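Local coordinates for protein CurH (Lyngbya majuscula, PDB 3KG7) that probably removes water from a beta-hydroxyacyl intermediate carried by acyl carrier protein during assembly of the curacin polyketide, at residues M57-A61 with V62-A66; K189-A192 with F193-G197. One frame throughout, in Å; residues are numbered along the deposited sequence.

Interaction 1. Residues M57-A61 with V62-A66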
loop_
_atom_site.group_PDB
_atom_site.type_symbol
_atom_site.label_atom_id
_atom_site.label_comp_id
_atom_site.label_asym_id
_atom_site.label_seq_id
_atom_site.Cartn_x
_atom_site.Cartn_y
_atom_site.Cartn_z
HETATM N N MSE C 57 -5.550 -17.499 -0.495
HETATM C CA MSE C 57 -5.542 -16.046 -0.288
HETATM C C MSE C 57 -5.965 -15.286 -1.542
HETATM O O MSE C 57 -6.766 -14.353 -1.482
HETATM C CB MSE C 57 -4.166 -15.572 0.167
HETATM C CG MSE C 57 -3.812 -16.023 1.557
HETATM SE SE MSE C 57 -2.037 -15.419 2.056
HETATM C CE MSE C 57 -2.432 -13.589 2.588
ATOM N N THR C 58 -5.419 -15.707 -2.676
ATOM C CA THR C 58 -5.704 -15.071 -3.946
ATOM C C THR C 58 -7.180 -15.234 -4.290
ATOM O O THR C 58 -7.843 -14.264 -4.712
ATOM C CB THR C 58 -4.816 -15.630 -5.070
ATOM O OG1 THR C 58 -3.435 -15.411 -4.743
ATOM C CG2 THR C 58 -5.130 -14.933 -6.388
ATOM N N LEU C 59 -7.690 -16.450 -4.092
ATOM C CA LEU C 59 -9.101 -16.725 -4.305
ATOM C C LEU C 59 -9.964 -15.871 -3.388
ATOM O O LEU C 59 -11.037 -15.439 -3.787
ATOM C CB LEU C 59 -9.411 -18.204 -4.111
ATOM C CG LEU C 59 -8.796 -19.215 -5.068
ATOM C CD1 LEU C 59 -8.846 -20.588 -4.425
ATOM C CD2 LEU C 59 -9.521 -19.216 -6.404
ATOM N N ALA C 60 -9.478 -15.606 -2.178
ATOM C CA ALA C 60 -10.194 -14.729 -1.259
ATOM C C ALA C 60 -10.171 -13.276 -1.724
ATOM O O ALA C 60 -11.123 -12.533 -1.477
ATOM C CB ALA C 60 -9.648 -14.859 0.151
ATOM N N ALA C 61 -9.107 -12.878 -2.422
ATOM C CA ALA C 61 -8.983 -11.504 -2.911
ATOM C C ALA C 61 -9.881 -11.203 -4.119
ATOM O O ALA C 61 -10.500 -10.135 -4.205
ATOM C CB ALA C 61 -7.539 -11.182 -3.232
ATOM N N VAL C 62 -9.953 -12.144 -5.049
ATOM C CA VAL C 62 -10.678 -11.919 -6.303
ATOM C C VAL C 62 -12.102 -12.477 -6.287
ATOM O O VAL C 62 -12.931 -12.059 -7.100
ATOM C CB VAL C 62 -9.931 -12.514 -7.535
ATOM C CG1 VAL C 62 -8.492 -12.012 -7.590
ATOM C CG2 VAL C 62 -9.970 -14.044 -7.518
ATOM N N GLY C 63 -12.373 -13.415 -5.377
ATOM C CA GLY C 63 -13.680 -14.062 -5.295
ATOM C C GLY C 63 -13.844 -15.181 -6.310
ATOM O O GLY C 63 -13.142 -15.223 -7.327
ATOM N N VAL C 64 -14.764 -16.099 -6.032
ATOM C CA VAL C 64 -15.062 -17.216 -6.938
ATOM C C VAL C 64 -16.390 -16.963 -7.630
ATOM O O VAL C 64 -17.202 -16.209 -7.102
ATOM C CB VAL C 64 -15.097 -18.580 -6.202
ATOM C CG1 VAL C 64 -13.710 -18.950 -5.742
ATOM C CG2 VAL C 64 -16.084 -18.557 -5.024
ATOM N N PRO C 65 -16.622 -17.573 -8.812
ATOM C CA PRO C 65 -15.736 -18.505 -9.525
ATOM C C PRO C 65 -14.491 -17.815 -10.080
ATOM O O PRO C 65 -14.548 -16.655 -10.499
ATOM C CB PRO C 65 -16.607 -19.037 -10.667
ATOM C CG PRO C 65 -18.012 -18.579 -10.362
ATOM C CD PRO C 65 -17.865 -17.329 -9.569
ATOM N N ALA C 66 -13.376 -18.536 -10.056
ATOM C CA ALA C 66 -12.084 -18.021 -10.479
ATOM C C ALA C 66 -11.187 -19.175 -10.862
ATOM O O ALA C 66 -11.423 -20.322 -10.480
ATOM C CB ALA C 66 -11.426 -17.219 -9.365
#
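L59 and A66 meet where the chain leaves a helix and doubles back: methyl CD2 of L59 lies 4.0 Å from CB of A66. The same methyl lies 4.2 Å from CG1 of V64, so one leucine branch serves two residues of the departing chain. L59 starts out pointing away from that chain; with CG beside its backbone N (chi1 -65°), its end nevertheless swings back to reach it. One turn along, V62 sets both methyls beside the carbonyl of T58, V62 CG2 lying 3.5 Å from T58 O and V62 CG1 slightly farther. That oxygen also accepts an i to i+4 bond from V62 N at 3.0 Å (N-H...O angle 153°). G63 N then binds L59 O at 2.9 Å, with a more bent angle of 137°. G63 is the first residue to leave helical geometry, and its positive phi turns the chain off the helix end. The helix involved, 52-62, fits the central helix of the first hotdog in this double-hotdog dehydratase, the one its antiparallel strands wrap around. A cis peptide bond between V64 and P65 lies in the path from G63 to A66, whose CB faces the helix as strand 66-73 begins. Farther out, T58 and V62 pack on V124 of strand 117-124, and T58 also on L90 of strand 86-92, while its OG1 is hydrogen-bonded to Y54 O. L59 rests on I200, and the backbone of A66 pairs with L236 of strand 225-236.

Interaction 2. Residues K189-A192 with F193-G197; sequences KALA and FQLAG
Q194 N donates to L191 O at 2.8 Å, a fairly straight bond (N-H...O angle 160°) that closes the first of two overlapping turns. The second is looser: L195 N is 3.5 Å from A192 O, and the bond is weak. Both bonds span three residues, and the central pairs, A192-F193 and F193-Q194, have the backbone angles of type I or III beta turns; the chain straightens at L195. Round the strong bond the first carbons of the glutamine side chain lie against the accepting oxygen. With CG beside the backbone N (chi1 -52°), Q194 places CB 3.4 Å from L191 O and CG only a little farther off. Beyond CG its chain is extended and crosses the L191 side chain at about a right angle, NE2 lying 3.6 Å from CD1 of L191 in a van der Waals contact. L195 makes the analogous approach to the weaker acceptor, its CB 3.8 Å from A192 O. The two leucines only brush, CD2 of L191 being 4.5 Å from CD2 of L195. F193 goes the other way: CG anti to the backbone N (chi1 174°) leads its ring away from K189-A192 on an exposed side of the loop. The buried L191 packs on W37 and the buried Q194 on P36 and M167; L195 touches H201, and A196 N is hydrogen-bonded to E198 OE1. The double turn thus lies in the connection between strand 181-186 and helix 202-207, its inner face against the loop that carries P36 and W37.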
loop_
_atom_site.group_PDB
_atom_site.type_symbol
_atom_site.label_atom_id
_atom_site.label_comp_id
_atom_site.label_asym_id
_atom_site.label_seq_id
_atom_site.Cartn_x
_atom_site.Cartn_y
_atom_site.Cartn_z
ATOM N N LYS C 189 -12.767 -29.195 13.929
ATOM C CA LYS C 189 -13.452 -28.547 15.048
ATOM C C LYS C 189 -12.606 -27.430 15.675
ATOM O O LYS C 189 -13.132 -26.374 16.034
ATOM C CB LYS C 189 -13.842 -29.591 16.095
ATOM C CG LYS C 189 -14.573 -29.037 17.310
ATOM C CD LYS C 189 -14.352 -29.931 18.524
ATOM C CE LYS C 189 -14.814 -29.259 19.797
ATOM N NZ LYS C 189 -14.218 -29.920 20.979
ATOM N N ALA C 190 -11.301 -27.670 15.782
ATOM C CA ALA C 190 -10.364 -26.694 16.330
ATOM C C ALA C 190 -10.203 -25.460 15.442
ATOM O O ALA C 190 -9.887 -24.377 15.922
ATOM C CB ALA C 190 -9.014 -27.351 16.578
ATOM N N LEU C 191 -10.445 -25.633 14.147
ATOM C CA LEU C 191 -10.263 -24.567 13.163
ATOM C C LEU C 191 -11.504 -23.699 12.957
ATOM O O LEU C 191 -11.384 -22.520 12.639
ATOM C CB LEU C 191 -9.811 -25.173 11.831
ATOM C CG LEU C 191 -9.147 -24.254 10.803
ATOM C CD1 LEU C 191 -7.748 -23.837 11.243
ATOM C CD2 LEU C 191 -9.106 -24.949 9.453
ATOM N N ALA C 192 -12.685 -24.287 13.149
ATOM C CA ALA C 192 -13.982 -23.628 12.898
ATOM C C ALA C 192 -14.076 -22.117 13.192
ATOM O O ALA C 192 -14.621 -21.373 12.382
ATOM C CB ALA C 192 -15.115 -24.384 13.607
ATOM N N PHE C 193 -13.542 -21.672 14.331
ATOM C CA PHE C 193 -13.625 -20.264 14.757
ATOM C C PHE C 193 -12.861 -19.307 13.851
ATOM O O PHE C 193 -13.171 -18.115 13.784
ATOM C CB PHE C 193 -13.090 -20.104 16.185
ATOM C CG PHE C 193 -12.995 -18.664 16.658
ATOM C CD1 PHE C 193 -14.028 -18.089 17.393
ATOM C CD2 PHE C 193 -11.863 -17.890 16.382
ATOM C CE1 PHE C 193 -13.941 -16.765 17.849
ATOM C CE2 PHE C 193 -11.770 -16.560 16.823
ATOM C CZ PHE C 193 -12.808 -16.000 17.566
ATOM N N GLN C 194 -11.846 -19.826 13.179
ATOM C CA GLN C 194 -10.929 -18.993 12.399
ATOM C C GLN C 194 -11.432 -18.678 10.995
ATOM O O GLN C 194 -10.873 -17.814 10.312
ATOM C CB GLN C 194 -9.547 -19.654 12.300
ATOM C CG GLN C 194 -8.963 -20.068 13.649
ATOM C CD GLN C 194 -7.460 -20.248 13.609
ATOM O OE1 GLN C 194 -6.719 -19.299 13.350
ATOM N NE2 GLN C 194 -6.999 -21.465 13.881
ATOM N N LEU C 195 -12.469 -19.383 10.553
ATOM C CA LEU C 195 -12.985 -19.179 9.210
ATOM C C LEU C 195 -13.723 -17.846 9.113
ATOM O O LEU C 195 -14.370 -17.417 10.071
ATOM C CB LEU C 195 -13.853 -20.359 8.772
ATOM C CG LEU C 195 -13.142 -21.718 8.726
ATOM C CD1 LEU C 195 -13.971 -22.748 7.990
ATOM C CD2 LEU C 195 -11.786 -21.614 8.073
ATOM N N ALA C 196 -13.595 -17.190 7.959
ATOM C CA ALA C 196 -14.078 -15.817 7.774
ATOM C C ALA C 196 -14.701 -15.577 6.392
ATOM O O ALA C 196 -14.494 -14.524 5.771
ATOM C CB ALA C 196 -12.930 -14.819 8.030
ATOM N N GLY C 197 -15.457 -16.551 5.905
ATOM C CA GLY C 197 -16.206 -16.365 4.674
ATOM C C GLY C 197 -15.366 -16.382 3.417
ATOM O O GLY C 197 -15.872 -16.112 2.330
#

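In the fold
Both contacts are local turns of one continuous chain, yet they probably belong to different hotdogs of the double hotdog, interaction 1 at the end of helix 52-62, interaction 2 after strand 181-186. Their centres are 18 Å apart and their nearest atoms about 7 Å, without touching. Interaction 1 ends a regular helix and leads into a strand, with i to i+4 backbone bonds and aliphatic packing partly in the interior. Interaction 2 lies in a loop nearer the surface; its bonds are i to i+3, one is weak, and a glutamine chain shares the packing. I200 touches L59 and H201 touches L195, so adjacent residues of one connection reach both regions.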